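Local coordinates for pseudocatalase (Thermus thermophilus HB27, PDB 6KK8) that catalyses the breakdown of hydrogen peroxide to water and oxygen at a site with two manganese ions in each subunit, at the interface of chains A and B and the interface of chains A and C. Sequence-based numbering; all coordinates share one arbitrary frame. Chains: chain A/B/C, Pseudocatalase.

Contact 1: the interface of chains A and B. Residues chain A 166-170, 175; chain B 99-100, 102.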
# COMPACT_ATOMS: atom_id res chain seq x y z
N TYR A 166 10.86 20.41 -14.91
CA TYR A 166 11.61 21.59 -15.37
C TYR A 166 10.66 22.74 -15.71
O TYR A 166 10.94 23.90 -15.41
CB TYR A 166 12.41 21.20 -16.60
CG TYR A 166 13.25 22.30 -17.18
CD1 TYR A 166 12.70 23.15 -18.13
CD2 TYR A 166 14.58 22.51 -16.80
CE1 TYR A 166 13.44 24.19 -18.68
CE2 TYR A 166 15.33 23.55 -17.36
CZ TYR A 166 14.72 24.37 -18.28
OH TYR A 166 15.41 25.42 -18.88
N GLU A 167 9.52 22.43 -16.33
CA GLU A 167 8.56 23.43 -16.75
C GLU A 167 7.73 23.98 -15.60
O GLU A 167 6.94 24.89 -15.84
CB GLU A 167 7.64 22.82 -17.82
CG GLU A 167 8.34 22.56 -19.11
CD GLU A 167 7.44 21.98 -20.14
OE1 GLU A 167 7.33 22.46 -21.22
OE2 GLU A 167 6.76 20.93 -19.77
N MET A 168 7.85 23.44 -14.39
CA MET A 168 7.09 23.88 -13.23
C MET A 168 7.87 24.81 -12.32
O MET A 168 7.26 25.52 -11.53
CB MET A 168 6.65 22.66 -12.39
CG MET A 168 5.74 21.72 -13.15
SD MET A 168 5.44 20.15 -12.28
CE MET A 168 4.59 20.74 -10.82
N THR A 169 9.20 24.80 -12.39
CA THR A 169 9.99 25.63 -11.51
C THR A 169 11.08 26.33 -12.30
O THR A 169 11.74 25.71 -13.14
CB THR A 169 10.59 24.80 -10.37
OG1 THR A 169 11.45 25.65 -9.59
CG2 THR A 169 11.39 23.62 -10.90
N ASP A 170 11.30 27.60 -12.00
CA ASP A 170 12.45 28.31 -12.56
C ASP A 170 13.59 28.45 -11.58
O ASP A 170 14.54 29.21 -11.83
CB ASP A 170 12.09 29.68 -13.12
CG ASP A 170 11.44 30.59 -12.10
OD1 ASP A 170 11.27 30.22 -10.92
OD2 ASP A 170 11.08 31.71 -12.50
N ARG A 175 16.95 23.74 -11.93
CA ARG A 175 17.18 23.69 -13.37
C ARG A 175 18.60 23.24 -13.74
O ARG A 175 18.78 22.57 -14.75
CB ARG A 175 16.84 25.03 -14.02
CG ARG A 175 15.33 25.20 -14.11
CD ARG A 175 14.88 26.27 -15.06
NE ARG A 175 13.45 26.09 -15.35
CZ ARG A 175 12.75 26.89 -16.17
NH1 ARG A 175 11.46 26.65 -16.40
NH2 ARG A 175 13.36 27.92 -16.76
N PRO B 99 9.64 25.50 -23.23
CA PRO B 99 9.81 24.92 -21.88
C PRO B 99 10.53 25.82 -20.91
O PRO B 99 10.22 25.79 -19.71
CB PRO B 99 10.61 23.65 -22.15
CG PRO B 99 10.16 23.25 -23.45
CD PRO B 99 10.04 24.52 -24.26
N ALA B 100 11.50 26.61 -21.37
CA ALA B 100 12.29 27.44 -20.45
C ALA B 100 11.49 28.60 -19.87
O ALA B 100 11.94 29.23 -18.91
CB ALA B 100 13.53 27.98 -21.16
N THR B 102 8.72 28.27 -18.28
CA THR B 102 7.97 27.77 -17.11
C THR B 102 6.47 27.72 -17.38
O THR B 102 5.66 28.22 -16.58
CB THR B 102 8.34 28.58 -15.85
OG1 THR B 102 9.74 28.89 -15.89
CG2 THR B 102 8.08 27.76 -14.60
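A:Arg175, near the start of helix 172-200 in the four-helix bundle of this manganese catalase, reaches to B:Ala100 and B:Thr102, beside the turn that follows helix 144-166 of its own chain. Its CB leaves the helix with CG anti to the carbonyl carbon (chi1 -74°), which starts the chain along the ring of A:Tyr166. CG of A:Arg175 lies 3.9 Å from CD2 of A:Tyr166, and its CD passes 3.6 Å from CE2 of the same ring. NE sits over the ring centre and donates to the backbone O of A:Thr169 at 2.8 Å; this acceptor lies well out of the guanidinium plane, so the bond is bent. Beyond NE the flat tip is sandwiched, with A:Tyr166 CE1 over the centre of one face and A:Asp170 CA toward the rim of the other. NH1 donates to A:Tyr166 O at 3.0 Å, capping the end of helix 144-166, and also hydrogen-bonds OG1 of B:Thr102 at 2.9 Å. NH2 of A:Arg175 gives a fairly straight bond across, to B:Ala100 O at 2.9 Å (162° at H), nearly in the guanidinium plane although tilted from the carbonyl plane. The covered faces and the bonds to its own chain would probably hold the guanidinium in place for the neighbour. B:Thr102 turns its other branch, CG2, toward the backbone O of A:Glu167, 3.3 Å away. The chain of A:Glu167 runs alongside B:Pro99, its CG 3.9 Å from the proline CA.

Contact 2: the interface of chains A and C. Residues chain A 33; chain C 136-139.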
# COMPACT_ATOMS: atom_id res chain seq x y z
N ARG A 33 7.60 6.90 -9.30
CA ARG A 33 7.73 5.69 -10.12
C ARG A 33 8.88 5.77 -11.13
O ARG A 33 9.58 4.78 -11.37
CB ARG A 33 6.41 5.41 -10.82
CG ARG A 33 6.43 4.18 -11.70
CD ARG A 33 5.04 4.01 -12.31
NE ARG A 33 4.94 2.89 -13.22
CZ ARG A 33 3.92 2.69 -14.07
NH1 ARG A 33 2.90 3.54 -14.16
NH2 ARG A 33 3.96 1.64 -14.83
N GLU C 136 -1.60 2.27 -9.95
CA GLU C 136 -0.29 2.69 -10.42
C GLU C 136 0.31 1.70 -11.41
O GLU C 136 1.41 1.94 -11.92
CB GLU C 136 0.67 3.03 -9.28
CG GLU C 136 1.59 4.14 -9.81
CD GLU C 136 2.54 4.73 -8.81
OE1 GLU C 136 3.17 5.76 -9.20
OE2 GLU C 136 2.66 4.16 -7.69
N TYR C 137 -0.37 0.59 -11.70
CA TYR C 137 0.02 -0.26 -12.80
C TYR C 137 -0.37 0.32 -14.16
O TYR C 137 -0.06 -0.30 -15.19
CB TYR C 137 -0.64 -1.63 -12.63
CG TYR C 137 -0.18 -2.46 -11.44
CD1 TYR C 137 1.04 -2.23 -10.81
CD2 TYR C 137 -0.96 -3.50 -10.96
CE1 TYR C 137 1.45 -3.03 -9.74
CE2 TYR C 137 -0.57 -4.28 -9.91
CZ TYR C 137 0.63 -4.05 -9.30
OH TYR C 137 0.98 -4.89 -8.26
N VAL C 138 -1.04 1.47 -14.18
CA VAL C 138 -1.46 2.15 -15.40
C VAL C 138 -0.47 3.25 -15.73
O VAL C 138 -0.04 4.01 -14.85
CB VAL C 138 -2.88 2.70 -15.23
CG1 VAL C 138 -3.27 3.58 -16.41
CG2 VAL C 138 -3.87 1.52 -15.11
N PHE C 139 -0.14 3.34 -17.00
CA PHE C 139 0.70 4.38 -17.57
C PHE C 139 -0.10 5.10 -18.65
O PHE C 139 -0.48 4.49 -19.66
CB PHE C 139 1.97 3.74 -18.18
CG PHE C 139 2.94 4.74 -18.74
CD1 PHE C 139 3.88 5.33 -17.91
CD2 PHE C 139 2.94 5.08 -20.08
CE1 PHE C 139 4.79 6.25 -18.39
CE2 PHE C 139 3.85 6.00 -20.56
CZ PHE C 139 4.77 6.57 -19.72
O DOD W 1 4.92 7.70 -8.61
O DOD W 2 2.30 0.74 -16.36
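A:Arg33 lays an extended side chain against the backbone of C:Glu136 and the short segment that follows it. This arginine-to-backbone contact, helped by water, is part of the two-fold symmetric interface of chains A and C and recurs with the chains exchanged. CG stands anti to the backbone N (chi1 180°), and the chain stays extended to NE, stretching across to chain C. C:Glu136, extended as well, runs past it in the opposite direction, so each tip lies near the other's root. The carboxylate OE1 accordingly meets the aliphatic start of A:Arg33, 3.6 Å from CB, while NE is 5.2 Å away from the same oxygen. At that separation, with the planes turned 72° apart, the charged groups do not pair directly, though they may still attract. A water completes the link at the root, hydrogen-bonded to the backbone N of A:Arg33 at 2.9 Å and to OE1 of C:Glu136 at 2.7 Å.

At the far end the backbone O of C:Glu136 lies over one face of the guanidinium, toward its rim and 3.1 Å above the plane. The N-H of NH1 does not point at it, so the approach is probably electrostatic. NH1 instead makes a weak, bent hydrogen bond to C:Val138 O at 3.1 Å (132° at H). A second water joins NH2 to C:Tyr137 O, but its modelled separation from NH2 is so short that this bridge is doubtful. CB of C:Phe139 borders the tip, 4.1 Å from NH1. Shortening A:Arg33 to an alanine is likely to leave the carbonyls of C:Glu136 and C:Val138 without their cationic partner and open a gap beside the glutamate chain.

A:Arg33 lies in the loop between helices 28-31 and 36-49, shortly before the manganese ligand A:Glu36, whereas C:Glu136 belongs to 3-10 helix 135-137, which precedes helix 144-166.

The C-alpha centres of contact 1 and contact 2 lie about 24 Å apart, and no residue serves in both. The segment that chain C uses in contact 2 leads, in every copy, into helix 144-166, and it is chain A's copy of that helix whose end serves contact 1. Contact 2 belongs to a two-fold interface, so its pairing recurs with the chains exchanged, whereas the interface of contact 1 is not an exact two-fold. Combining the two kinds of junction probably helps build the six-copy assembly. Both border the metal-carrying bundle, since helices 36-49, 144-166 and 172-200 supply manganese ligands.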